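Local coordinates for protein adenylate kinase (Cryptosporidium parvum Iowa II, PDB 3BE4) that probably catalyses phosphoryl transfer between ATP and AMP, and here binds the two-adenosine inhibitor bis(adenosine)-5'-pentaphosphate, at residues S138-H143 against D155-E160; G30-S35 against L79-N84; I11-S16 against V175-F180. One frame throughout, in Å; residues are numbered along the deposited sequence. Where two conformers were deposited one is given.

Contact 1: S138-H143 against D155-E160. With AP5 (bis(adenosine)-5'-pentaphosphate), chain C.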
loop_
_atom_site.group_PDB
_atom_site.type_symbol
_atom_site.label_atom_id
_atom_site.label_comp_id
_atom_site.label_asym_id
_atom_site.label_seq_id
_atom_site.Cartn_x
_atom_site.Cartn_y
_atom_site.Cartn_z
ATOM N N SER A 138 2.284 -2.069 14.236
ATOM C CA SER A 138 3.371 -1.926 13.226
ATOM C C SER A 138 2.797 -2.027 11.849
ATOM O O SER A 138 3.388 -1.508 10.874
ATOM C CB SER A 138 4.409 -3.008 13.282
ATOM O OG SER A 138 3.856 -4.293 12.936
ATOM N N GLY A 139 1.636 -2.671 11.752
ATOM C CA GLY A 139 1.004 -2.801 10.401
ATOM C C GLY A 139 1.546 -4.099 9.750
ATOM O O GLY A 139 1.221 -4.371 8.585
ATOM N N ARG A 140 2.472 -4.837 10.395
ATOM C CA ARG A 140 2.910 -6.080 9.801
ATOM C C ARG A 140 1.728 -7.042 9.520
ATOM O O ARG A 140 0.778 -7.099 10.298
ATOM C CB ARG A 140 3.885 -6.841 10.679
ATOM C CG ARG A 140 5.359 -6.173 10.668
ATOM C CD ARG A 140 6.350 -7.086 11.465
ATOM N NE ARG A 140 6.158 -6.813 12.900
ATOM C CZ ARG A 140 6.573 -5.711 13.559
ATOM N NH1 ARG A 140 7.244 -4.725 12.930
ATOM N NH2 ARG A 140 6.324 -5.566 14.868
ATOM N N ILE A 141 1.884 -7.796 8.450
ATOM C CA ILE A 141 0.748 -8.667 8.046
ATOM C C ILE A 141 1.243 -10.078 7.860
ATOM O O ILE A 141 2.450 -10.374 7.431
ATOM C CB ILE A 141 0.177 -8.442 6.573
ATOM C CG1 ILE A 141 1.035 -7.672 5.589
ATOM C CG2 ILE A 141 -1.255 -8.759 6.340
ATOM C CD1 ILE A 141 1.364 -6.192 5.567
ATOM N N TYR A 142 0.317 -10.996 8.145
ATOM C CA TYR A 142 0.622 -12.448 7.971
ATOM C C TYR A 142 -0.545 -13.118 7.261
ATOM O O TYR A 142 -1.630 -12.466 7.091
ATOM C CB TYR A 142 0.762 -13.118 9.302
ATOM C CG TYR A 142 1.841 -12.454 10.167
ATOM C CD1 TYR A 142 3.129 -12.996 10.172
ATOM C CD2 TYR A 142 1.570 -11.321 10.909
ATOM C CE1 TYR A 142 4.125 -12.384 10.931
ATOM C CE2 TYR A 142 2.549 -10.683 11.655
ATOM C CZ TYR A 142 3.812 -11.265 11.675
ATOM O OH TYR A 142 4.812 -10.605 12.459
ATOM N N HIS A 143 -0.327 -14.327 6.816
ATOM C CA HIS A 143 -1.457 -15.081 6.183
ATOM C C HIS A 143 -1.406 -16.483 6.823
ATOM O O HIS A 143 -0.337 -17.124 6.758
ATOM C CB HIS A 143 -1.242 -15.187 4.669
ATOM C CG HIS A 143 -2.520 -15.673 3.990
ATOM N ND1 HIS A 143 -2.875 -17.025 4.019
ATOM C CD2 HIS A 143 -3.460 -15.027 3.277
ATOM C CE1 HIS A 143 -4.028 -17.170 3.361
ATOM N NE2 HIS A 143 -4.391 -15.974 2.904
ATOM N N ASP A 155 2.707 -11.694 16.758
ATOM C CA ASP A 155 3.664 -11.015 15.935
ATOM C C ASP A 155 5.093 -11.547 16.155
ATOM O O ASP A 155 5.582 -11.754 17.318
ATOM C CB ASP A 155 3.522 -9.566 16.225
ATOM C CG ASP A 155 4.496 -8.710 15.419
ATOM O OD1 ASP A 155 4.381 -8.649 14.218
ATOM O OD2 ASP A 155 5.364 -7.956 16.048
ATOM N N ASP A 156 5.818 -11.698 15.052
ATOM C CA ASP A 156 7.196 -12.236 15.096
ATOM C C ASP A 156 8.144 -11.322 15.858
ATOM O O ASP A 156 9.109 -11.821 16.440
ATOM C CB ASP A 156 7.744 -12.279 13.669
ATOM C CG ASP A 156 7.157 -13.395 12.835
ATOM O OD1 ASP A 156 6.474 -14.289 13.378
ATOM O OD2 ASP A 156 7.508 -13.493 11.622
ATOM N N VAL A 157 7.927 -10.025 15.792
ATOM C CA VAL A 157 8.893 -9.055 16.356
ATOM C C VAL A 157 8.557 -8.807 17.830
ATOM O O VAL A 157 9.461 -8.919 18.718
ATOM C CB VAL A 157 8.993 -7.742 15.558
ATOM C CG1 VAL A 157 10.040 -6.780 16.260
ATOM C CG2 VAL A 157 9.392 -7.943 14.122
ATOM N N THR A 158 7.301 -8.474 18.117
ATOM C CA THR A 158 6.843 -8.074 19.516
ATOM C C THR A 158 6.196 -9.155 20.372
ATOM O O THR A 158 6.059 -8.971 21.592
ATOM C CB THR A 158 5.868 -6.962 19.484
ATOM O OG1 THR A 158 4.655 -7.467 18.826
ATOM C CG2 THR A 158 6.429 -5.753 18.642
ATOM N N GLY A 159 5.766 -10.266 19.778
ATOM C CA GLY A 159 5.009 -11.263 20.506
ATOM C C GLY A 159 3.579 -10.814 20.808
ATOM O O GLY A 159 2.873 -11.518 21.525
ATOM N N GLU A 160 3.111 -9.679 20.258
ATOM C CA GLU A 160 1.818 -9.149 20.610
ATOM C C GLU A 160 0.775 -9.858 19.690
ATOM O O GLU A 160 1.155 -10.453 18.679
ATOM C CB GLU A 160 1.785 -7.692 20.396
ATOM C CG GLU A 160 2.613 -6.848 21.518
ATOM C CD GLU A 160 2.870 -5.418 21.138
ATOM O OE1 GLU A 160 2.405 -4.846 20.087
ATOM O OE2 GLU A 160 3.574 -4.759 21.996
HETATM P PA AP5 C . -5.312 -0.256 2.824
HETATM O O1A AP5 C . -4.861 -0.547 4.264
HETATM O O2A AP5 C . -4.323 0.126 1.825
HETATM O O3A AP5 C . -6.164 -1.502 2.290
HETATM P PB AP5 C . -6.397 -2.055 0.819
HETATM O O1B AP5 C . -6.280 -0.997 -0.167
HETATM O O2B AP5 C . -7.654 -2.933 0.886
HETATM O O3B AP5 C . -5.044 -3.044 0.691
HETATM P PG AP5 C . -4.466 -4.073 1.720
HETATM O O1G AP5 C . -5.582 -4.953 2.165
HETATM O O2G AP5 C . -3.693 -3.299 2.707
HETATM O O3G AP5 C . -3.554 -4.842 0.682
HETATM P PD AP5 C . -1.945 -5.043 0.498
HETATM O O1D AP5 C . -1.264 -4.204 1.492
HETATM O O2D AP5 C . -1.700 -4.900 -0.946
HETATM O O3D AP5 C . -1.779 -6.604 0.806
HETATM P PE AP5 C . -1.069 -7.287 2.059
HETATM O O1E AP5 C . -1.702 -6.821 3.260
HETATM O O2E AP5 C . 0.440 -7.186 1.963
HETATM O O5F AP5 C . -6.419 0.895 2.764
HETATM C C5F AP5 C . -7.403 0.766 3.803
HETATM C C4F AP5 C . -8.600 1.662 3.277
HETATM O O4F AP5 C . -8.273 2.994 3.594
HETATM C C3F AP5 C . -8.927 1.656 1.831
HETATM O O3F AP5 C . -9.755 0.569 1.480
HETATM C C2F AP5 C . -9.684 3.000 1.795
HETATM O O2F AP5 C . -10.972 2.903 2.518
HETATM C C1F AP5 C . -8.790 3.916 2.610
HETATM N N9A AP5 C . -7.744 4.466 1.791
HETATM C C8A AP5 C . -6.375 4.102 1.923
HETATM N N7A AP5 C . -5.641 4.777 1.054
HETATM C C5A AP5 C . -6.513 5.643 0.364
HETATM C C6A AP5 C . -6.276 6.604 -0.599
HETATM N N6A AP5 C . -5.143 6.857 -1.265
HETATM N N1A AP5 C . -7.444 7.275 -1.040
HETATM C C2A AP5 C . -8.591 7.030 -0.444
HETATM N N3A AP5 C . -8.868 6.110 0.504
HETATM C C4A AP5 C . -7.724 5.433 0.981
HETATM O O5J AP5 C . -1.370 -8.797 1.750
HETATM C C5J AP5 C . -2.771 -9.338 1.919
HETATM C C4J AP5 C . -2.573 -10.801 2.369
HETATM O O4J AP5 C . -1.911 -11.646 1.409
HETATM C C3J AP5 C . -1.872 -10.897 3.727
HETATM O O3J AP5 C . -2.454 -11.940 4.479
HETATM C C2J AP5 C . -0.538 -11.354 3.223
HETATM O O2J AP5 C . 0.140 -12.126 4.205
HETATM C C1J AP5 C . -0.713 -12.288 2.108
HETATM N N9B AP5 C . 0.255 -12.358 1.057
HETATM C C8B AP5 C . 1.079 -11.328 0.605
HETATM N N7B AP5 C . 1.788 -11.792 -0.441
HETATM C C5B AP5 C . 1.438 -13.103 -0.659
HETATM C C6B AP5 C . 1.717 -14.037 -1.705
HETATM N N6B AP5 C . 2.584 -13.715 -2.666
HETATM N N1B AP5 C . 1.135 -15.267 -1.638
HETATM C C2B AP5 C . 0.171 -15.536 -0.655
HETATM N N3B AP5 C . -0.207 -14.651 0.317
HETATM C C4B AP5 C . 0.354 -13.388 0.265
#
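Arg-140 meets Asp-155 side-on: its NE donates to OD1 of Asp-155 at 2.9 Å, and its NH2 to OD2 of the same carboxylate at 2.8 Å. OD1 takes NE on its syn lone pair, and the guanidinium and carboxylate planes are only 27° apart, a side-on two-point grip. From above the carboxylate plane the Tyr-142 hydroxyl adds a bond of 2.7 Å from OH to OD1 of Asp-155. That OH also accepts from Asp-156 N at 3.0 Å, nearly straight at 169°. OD2 is met on its anti side by Thr-158 N, an Asx motif, and by Thr-158 OG1; so many donors would favour the charged form of the carboxylate. Two groups sandwich the guanidinium: Val-157 CG2 lies 3.6 Å above the centre of one face, and Ser-138 OG covers the opposite face while accepting from Arg-140 N in an ST turn. With His-135, which bonds Ser-138 OG, residues Ser-138, Asp-155 and Thr-158 resemble the polar quartet that replaces zinc-binding cysteines in many adenylate kinase lids. The cluster backs the lid hairpin of strands 132-134 and 141-143, whose Tyr-142 O accepts from AP5 O3J, while Arg-140 and Ile-141 touch helix 18-29.

Contact 2: G30-S35 against L79-N84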
loop_
_atom_site.group_PDB
_atom_site.type_symbol
_atom_site.label_atom_id
_atom_site.label_comp_id
_atom_site.label_asym_id
_atom_site.label_seq_id
_atom_site.Cartn_x
_atom_site.Cartn_y
_atom_site.Cartn_z
ATOM N N GLY A 30 15.998 1.076 2.191
ATOM C CA GLY A 30 16.023 2.251 3.168
ATOM C C GLY A 30 15.053 3.345 2.755
ATOM O O GLY A 30 15.301 4.552 2.955
ATOM N N LEU A 31 13.919 2.881 2.215
ATOM C CA LEU A 31 12.882 3.851 1.763
ATOM C C LEU A 31 11.837 4.068 2.824
ATOM O O LEU A 31 11.514 3.149 3.609
ATOM C CB LEU A 31 12.217 3.319 0.515
ATOM C CG LEU A 31 13.102 2.844 -0.648
ATOM C CD1 LEU A 31 12.268 2.505 -1.965
ATOM C CD2 LEU A 31 14.144 3.950 -1.007
ATOM N N ALA A 32 11.159 5.242 2.775
ATOM C CA ALA A 32 10.055 5.467 3.741
ATOM C C ALA A 32 8.813 4.744 3.159
ATOM O O ALA A 32 8.638 4.890 1.956
ATOM C CB ALA A 32 9.726 6.941 3.726
ATOM N N HIS A 33 8.097 3.955 3.948
ATOM C CA HIS A 33 6.952 3.291 3.389
ATOM C C HIS A 33 5.725 4.170 3.763
ATOM O O HIS A 33 5.427 4.347 4.976
ATOM C CB HIS A 33 6.859 1.981 4.095
ATOM C CG HIS A 33 5.612 1.250 3.760
ATOM N ND1 HIS A 33 5.054 0.367 4.644
ATOM C CD2 HIS A 33 4.836 1.241 2.633
ATOM C CE1 HIS A 33 3.937 -0.148 4.117
ATOM N NE2 HIS A 33 3.820 0.328 2.874
ATOM N N LEU A 34 4.982 4.654 2.760
ATOM C CA LEU A 34 3.785 5.383 3.036
ATOM C C LEU A 34 2.522 4.652 2.561
ATOM O O LEU A 34 2.308 4.647 1.361
ATOM C CB LEU A 34 3.842 6.739 2.332
ATOM C CG LEU A 34 4.718 7.923 2.899
ATOM C CD1 LEU A 34 6.092 7.700 2.686
ATOM C CD2 LEU A 34 4.418 9.254 2.156
ATOM N N SER A 35 1.866 3.925 3.472
ATOM C CA SER A 35 0.630 3.270 3.191
ATOM C C SER A 35 -0.409 4.242 3.690
ATOM O O SER A 35 -0.489 4.371 4.925
ATOM C CB SER A 35 0.580 1.936 3.910
ATOM O OG SER A 35 -0.745 1.443 4.046
ATOM N N LEU A 79 7.687 17.313 5.926
ATOM C CA LEU A 79 8.529 17.101 7.159
ATOM C C LEU A 79 9.924 16.594 6.823
ATOM O O LEU A 79 10.692 16.456 7.770
ATOM C CB LEU A 79 7.815 16.118 8.077
ATOM C CG LEU A 79 6.434 16.556 8.692
ATOM C CD1 LEU A 79 5.837 15.350 9.322
ATOM C CD2 LEU A 79 6.603 17.716 9.691
ATOM N N GLY A 80 10.149 16.139 5.589
ATOM C CA GLY A 80 11.485 15.540 5.126
ATOM C C GLY A 80 11.533 14.044 5.173
ATOM O O GLY A 80 12.623 13.456 5.003
ATOM N N VAL A 81 10.409 13.380 5.465
ATOM C CA VAL A 81 10.355 11.887 5.611
ATOM C C VAL A 81 10.776 11.173 4.312
ATOM O O VAL A 81 11.238 10.012 4.383
ATOM C CB VAL A 81 8.908 11.481 6.076
ATOM C CG1 VAL A 81 8.695 9.949 6.045
ATOM C CG2 VAL A 81 8.644 12.028 7.475
ATOM N N CYS A 82 10.697 11.871 3.175
ATOM C CA CYS A 82 10.776 11.155 1.884
ATOM C C CYS A 82 12.037 11.450 1.129
ATOM O O CYS A 82 12.271 11.011 0.007
ATOM C CB CYS A 82 9.649 11.577 0.942
ATOM S SG CYS A 82 8.093 11.046 1.721
ATOM N N VAL A 83 12.907 12.326 1.685
ATOM C CA VAL A 83 14.131 12.750 0.975
ATOM C C VAL A 83 15.088 11.621 0.629
ATOM O O VAL A 83 15.802 11.679 -0.419
ATOM C CB VAL A 83 14.850 13.954 1.686
ATOM C CG1 VAL A 83 13.811 15.049 2.136
ATOM C CG2 VAL A 83 15.890 13.458 2.825
ATOM N N ASN A 84 15.071 10.592 1.453
ATOM C CA ASN A 84 15.878 9.405 1.195
ATOM C C ASN A 84 15.174 8.309 0.341
ATOM O O ASN A 84 15.636 7.216 0.220
ATOM C CB ASN A 84 16.469 8.842 2.477
ATOM C CG ASN A 84 17.713 9.627 2.956
ATOM O OD1 ASN A 84 18.342 10.338 2.197
ATOM N ND2 ASN A 84 18.030 9.449 4.207
#
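Ala-32 and Leu-34 turn their CB atoms toward the 79-84 loop, whereas His-33 between them turns away, the alternation expected of an extended strand. The CB of Ala-32 rests 3.5 Å from Val-81 O and 3.9 Å from Val-81 CG1. Val-81 CG1 comes within reach because it stands anti to the backbone N of Val-81 (chi1 171°). Two residues along the strand, Leu-34 presents both branches of its fork to one sulfur: Cys-82 SG lies 4.0 Å from CD1 and 4.1 Å from CD2 of Leu-34, nearly equidistant. Strand 32-35 is an outer strand of the parallel sheet of this P-loop fold, and the 79-84 loop leads from helix 66-78 into the adjacent strand 86-89, closing a right-handed crossover through several helices. The loop leaves its helix by a Schellman motif at Gly-80 and bends in a type I turn from Gly-80 to Val-83, which brings Val-81 and Cys-82 to the strand. At the far end Leu-31 CD2 approaches Asn-84 O to 3.8 Å. Ala-32 pairs through its backbone with Gly-85 and Val-87, and Leu-34 also packs on Leu-88 and Lys-76.

Contact 3: I11-S16 against V175-F180. With AP5 (bis(adenosine)-5'-pentaphosphate), chain C.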
loop_
_atom_site.group_PDB
_atom_site.type_symbol
_atom_site.label_atom_id
_atom_site.label_comp_id
_atom_site.label_asym_id
_atom_site.label_seq_id
_atom_site.Cartn_x
_atom_site.Cartn_y
_atom_site.Cartn_z
ATOM N N ILE A 11 1.023 -0.083 -7.315
ATOM C CA ILE A 11 -0.414 0.009 -7.517
ATOM C C ILE A 11 -0.843 -1.478 -7.648
ATOM O O ILE A 11 -0.155 -2.323 -8.231
ATOM C CB ILE A 11 -0.681 0.613 -8.941
ATOM C CG1 ILE A 11 -0.318 2.092 -8.943
ATOM C CG2 ILE A 11 -2.218 0.564 -9.264
ATOM C CD1 ILE A 11 -0.400 2.635 -10.405
ATOM N N GLY A 12 -1.979 -1.781 -7.109
ATOM C CA GLY A 12 -2.428 -3.161 -7.281
ATOM C C GLY A 12 -3.743 -3.225 -6.497
ATOM O O GLY A 12 -4.032 -2.367 -5.678
ATOM N N ALA A 13 -4.484 -4.274 -6.803
ATOM C CA ALA A 13 -5.796 -4.499 -6.141
ATOM C C ALA A 13 -5.636 -4.445 -4.635
ATOM O O ALA A 13 -4.563 -4.841 -4.116
ATOM C CB ALA A 13 -6.366 -5.788 -6.612
ATOM N N PRO A 14 -6.675 -4.068 -3.868
ATOM C CA PRO A 14 -6.691 -4.232 -2.449
ATOM C C PRO A 14 -6.351 -5.722 -2.149
ATOM O O PRO A 14 -6.843 -6.660 -2.751
ATOM C CB PRO A 14 -8.126 -3.850 -2.059
ATOM C CG PRO A 14 -8.876 -3.999 -3.374
ATOM C CD PRO A 14 -7.990 -3.523 -4.385
ATOM N N GLY A 15 -5.397 -5.975 -1.243
ATOM C CA GLY A 15 -5.117 -7.338 -0.984
ATOM C C GLY A 15 -4.029 -8.047 -1.810
ATOM O O GLY A 15 -3.709 -9.241 -1.598
ATOM N N SER A 16 -3.351 -7.287 -2.692
ATOM C CA SER A 16 -2.445 -7.847 -3.652
ATOM C C SER A 16 -1.028 -8.138 -3.123
ATOM O O SER A 16 -0.265 -8.732 -3.897
ATOM C CB SER A 16 -2.419 -6.998 -4.945
ATOM O OG SER A 16 -2.062 -5.619 -4.599
ATOM N N VAL A 175 -16.812 -3.918 -2.254
ATOM C CA VAL A 175 -16.615 -2.435 -2.481
ATOM C C VAL A 175 -15.190 -2.125 -2.882
ATOM O O VAL A 175 -14.959 -1.491 -3.898
ATOM C CB VAL A 175 -17.111 -1.620 -1.350
ATOM C CG1 VAL A 175 -16.954 -0.171 -1.660
ATOM C CG2 VAL A 175 -18.589 -1.956 -1.182
ATOM N N ARG A 176 -14.214 -2.639 -2.077
ATOM C CA ARG A 176 -12.849 -2.353 -2.331
ATOM C C ARG A 176 -12.411 -2.753 -3.730
ATOM O O ARG A 176 -11.714 -1.988 -4.440
ATOM C CB ARG A 176 -11.882 -3.073 -1.284
ATOM C CG ARG A 176 -11.917 -2.339 0.065
ATOM C CD ARG A 176 -11.774 -3.287 1.248
ATOM N NE ARG A 176 -10.343 -3.673 1.310
ATOM C CZ ARG A 176 -9.948 -4.676 2.121
ATOM N NH1 ARG A 176 -10.835 -5.420 2.837
ATOM N NH2 ARG A 176 -8.626 -5.042 2.142
ATOM N N LEU A 177 -12.796 -3.978 -4.143
ATOM C CA LEU A 177 -12.484 -4.421 -5.493
ATOM C C LEU A 177 -13.216 -3.532 -6.553
ATOM O O LEU A 177 -12.593 -3.163 -7.559
ATOM C CB LEU A 177 -12.846 -5.869 -5.635
ATOM C CG LEU A 177 -11.735 -6.731 -4.965
ATOM C CD1 LEU A 177 -12.272 -8.171 -4.859
ATOM C CD2 LEU A 177 -10.509 -6.687 -5.771
ATOM N N ASP A 178 -14.474 -3.229 -6.316
ATOM C CA ASP A 178 -15.233 -2.483 -7.345
ATOM C C ASP A 178 -14.614 -1.104 -7.564
ATOM O O ASP A 178 -14.357 -0.634 -8.736
ATOM C CB ASP A 178 -16.649 -2.325 -6.854
ATOM C CG ASP A 178 -17.567 -1.797 -7.947
ATOM O OD1 ASP A 178 -17.469 -2.328 -9.052
ATOM O OD2 ASP A 178 -18.314 -0.801 -7.712
ATOM N N VAL A 179 -14.360 -0.385 -6.451
ATOM C CA VAL A 179 -13.796 1.007 -6.599
ATOM C C VAL A 179 -12.356 0.928 -7.147
ATOM O O VAL A 179 -11.896 1.826 -7.898
ATOM C CB VAL A 179 -13.913 1.846 -5.314
ATOM C CG1 VAL A 179 -15.416 1.867 -4.824
ATOM C CG2 VAL A 179 -13.159 1.167 -4.154
ATOM N N PHE A 180 -11.602 -0.128 -6.756
ATOM C CA PHE A 180 -10.295 -0.322 -7.394
ATOM C C PHE A 180 -10.369 -0.460 -8.942
ATOM O O PHE A 180 -9.693 0.295 -9.636
ATOM C CB PHE A 180 -9.617 -1.592 -6.890
ATOM C CG PHE A 180 -8.416 -1.951 -7.726
ATOM C CD1 PHE A 180 -7.188 -1.241 -7.571
ATOM C CD2 PHE A 180 -8.456 -2.987 -8.635
ATOM C CE1 PHE A 180 -6.089 -1.517 -8.376
ATOM C CE2 PHE A 180 -7.278 -3.344 -9.361
ATOM C CZ PHE A 180 -6.161 -2.540 -9.289
HETATM P PA AP5 C . -5.312 -0.256 2.824
HETATM O O1A AP5 C . -4.861 -0.547 4.264
HETATM O O2A AP5 C . -4.323 0.126 1.825
HETATM O O3A AP5 C . -6.164 -1.502 2.290
HETATM P PB AP5 C . -6.397 -2.055 0.819
HETATM O O1B AP5 C . -6.280 -0.997 -0.167
HETATM O O2B AP5 C . -7.654 -2.933 0.886
HETATM O O3B AP5 C . -5.044 -3.044 0.691
HETATM P PG AP5 C . -4.466 -4.073 1.720
HETATM O O1G AP5 C . -5.582 -4.953 2.165
HETATM O O2G AP5 C . -3.693 -3.299 2.707
HETATM O O3G AP5 C . -3.554 -4.842 0.682
HETATM P PD AP5 C . -1.945 -5.043 0.498
HETATM O O1D AP5 C . -1.264 -4.204 1.492
HETATM O O2D AP5 C . -1.700 -4.900 -0.946
HETATM O O3D AP5 C . -1.779 -6.604 0.806
HETATM P PE AP5 C . -1.069 -7.287 2.059
HETATM O O1E AP5 C . -1.702 -6.821 3.260
HETATM O O2E AP5 C . 0.440 -7.186 1.963
HETATM O O5F AP5 C . -6.419 0.895 2.764
HETATM C C5F AP5 C . -7.403 0.766 3.803
HETATM C C4F AP5 C . -8.600 1.662 3.277
HETATM O O4F AP5 C . -8.273 2.994 3.594
HETATM C C3F AP5 C . -8.927 1.656 1.831
HETATM O O3F AP5 C . -9.755 0.569 1.480
HETATM C C2F AP5 C . -9.684 3.000 1.795
HETATM O O2F AP5 C . -10.972 2.903 2.518
HETATM C C1F AP5 C . -8.790 3.916 2.610
HETATM N N9A AP5 C . -7.744 4.466 1.791
HETATM C C8A AP5 C . -6.375 4.102 1.923
HETATM N N7A AP5 C . -5.641 4.777 1.054
HETATM C C5A AP5 C . -6.513 5.643 0.364
HETATM C C6A AP5 C . -6.276 6.604 -0.599
HETATM N N6A AP5 C . -5.143 6.857 -1.265
HETATM N N1A AP5 C . -7.444 7.275 -1.040
HETATM C C2A AP5 C . -8.591 7.030 -0.444
HETATM N N3A AP5 C . -8.868 6.110 0.504
HETATM C C4A AP5 C . -7.724 5.433 0.981
HETATM O O5J AP5 C . -1.370 -8.797 1.750
HETATM C C5J AP5 C . -2.771 -9.338 1.919
HETATM C C4J AP5 C . -2.573 -10.801 2.369
HETATM O O4J AP5 C . -1.911 -11.646 1.409
HETATM C C3J AP5 C . -1.872 -10.897 3.727
HETATM O O3J AP5 C . -2.454 -11.940 4.479
HETATM C C2J AP5 C . -0.538 -11.354 3.223
HETATM O O2J AP5 C . 0.140 -12.126 4.205
HETATM C C1J AP5 C . -0.713 -12.288 2.108
HETATM N N9B AP5 C . 0.255 -12.358 1.057
HETATM C C8B AP5 C . 1.079 -11.328 0.605
HETATM N N7B AP5 C . 1.788 -11.792 -0.441
HETATM C C5B AP5 C . 1.438 -13.103 -0.659
HETATM C C6B AP5 C . 1.717 -14.037 -1.705
HETATM N N6B AP5 C . 2.584 -13.715 -2.666
HETATM N N1B AP5 C . 1.135 -15.267 -1.638
HETATM C C2B AP5 C . 0.171 -15.536 -0.655
HETATM N N3B AP5 C . -0.207 -14.651 0.317
HETATM C C4B AP5 C . 0.354 -13.388 0.265
#
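Pro-14 and Phe-180 bury the most surface here, with Arg-176 third. The pyrrolidine ring of Pro-14 lies against the helix: CD packs 3.6 Å from Phe-180 CB, and CG lies 3.6 Å from the carbonyl oxygen O of Arg-176, one turn earlier. Leu-177 CD2 reaches the same CG from the neighbouring position. Phe-180 has CG anti to its backbone N (chi1 169°), and its ring continues past the proline to set one face over CA and N of Ala-13. Ala-13 CA sits 3.6 Å from the ring centroid and only 6° off the normal, a clear CH-pi contact, while Ala-13 CB packs 3.8 Å from CE2 of Phe-180. Beyond these, Ile-11 CG2 is at the ring edge. Arg-176 leaves the helix on the ligand side, bent at chi2 and chi3; its CB touches Pro-14, and its NE and NH2 both donate to O2B of AP5, NH2 to O2B at 2.6 Å. Asp-168 holds NH1 in a salt bridge. Segment 11-16 opens the P-loop, and its type II turn from Ala-13 to Ser-16 directs Gly-15 N to AP5 O3G at 2.9 Å. Apolar packing thus sets the P-loop against helix 170-184, so that a backbone N-H and an arginine approach one phosphate chain together; the arginine would be expected to offset part of its negative charge.

How the contacts relate
Contacts 1 and 3 both touch AP5, from the lid and from the P-loop with helix 170-184, yet their centres are 23 Å apart and their nearest atoms about 8 Å: the ligand spans what the protein segments do not. Contact 1 hydrogen-bonds a ribose hydroxyl of AP5, and contact 3 hydrogen-bonds its phosphate oxygens. Contact 2 stands back from this site, the Leu-34 side chain being about 10 Å from AP5. It shares the parallel sheet with contact 3, through strands 32-35 and 7-12 with 86-89 between them, although their centres are 24 Å apart. In sequence, contacts 2 and 1 follow one another between the two segments of contact 3.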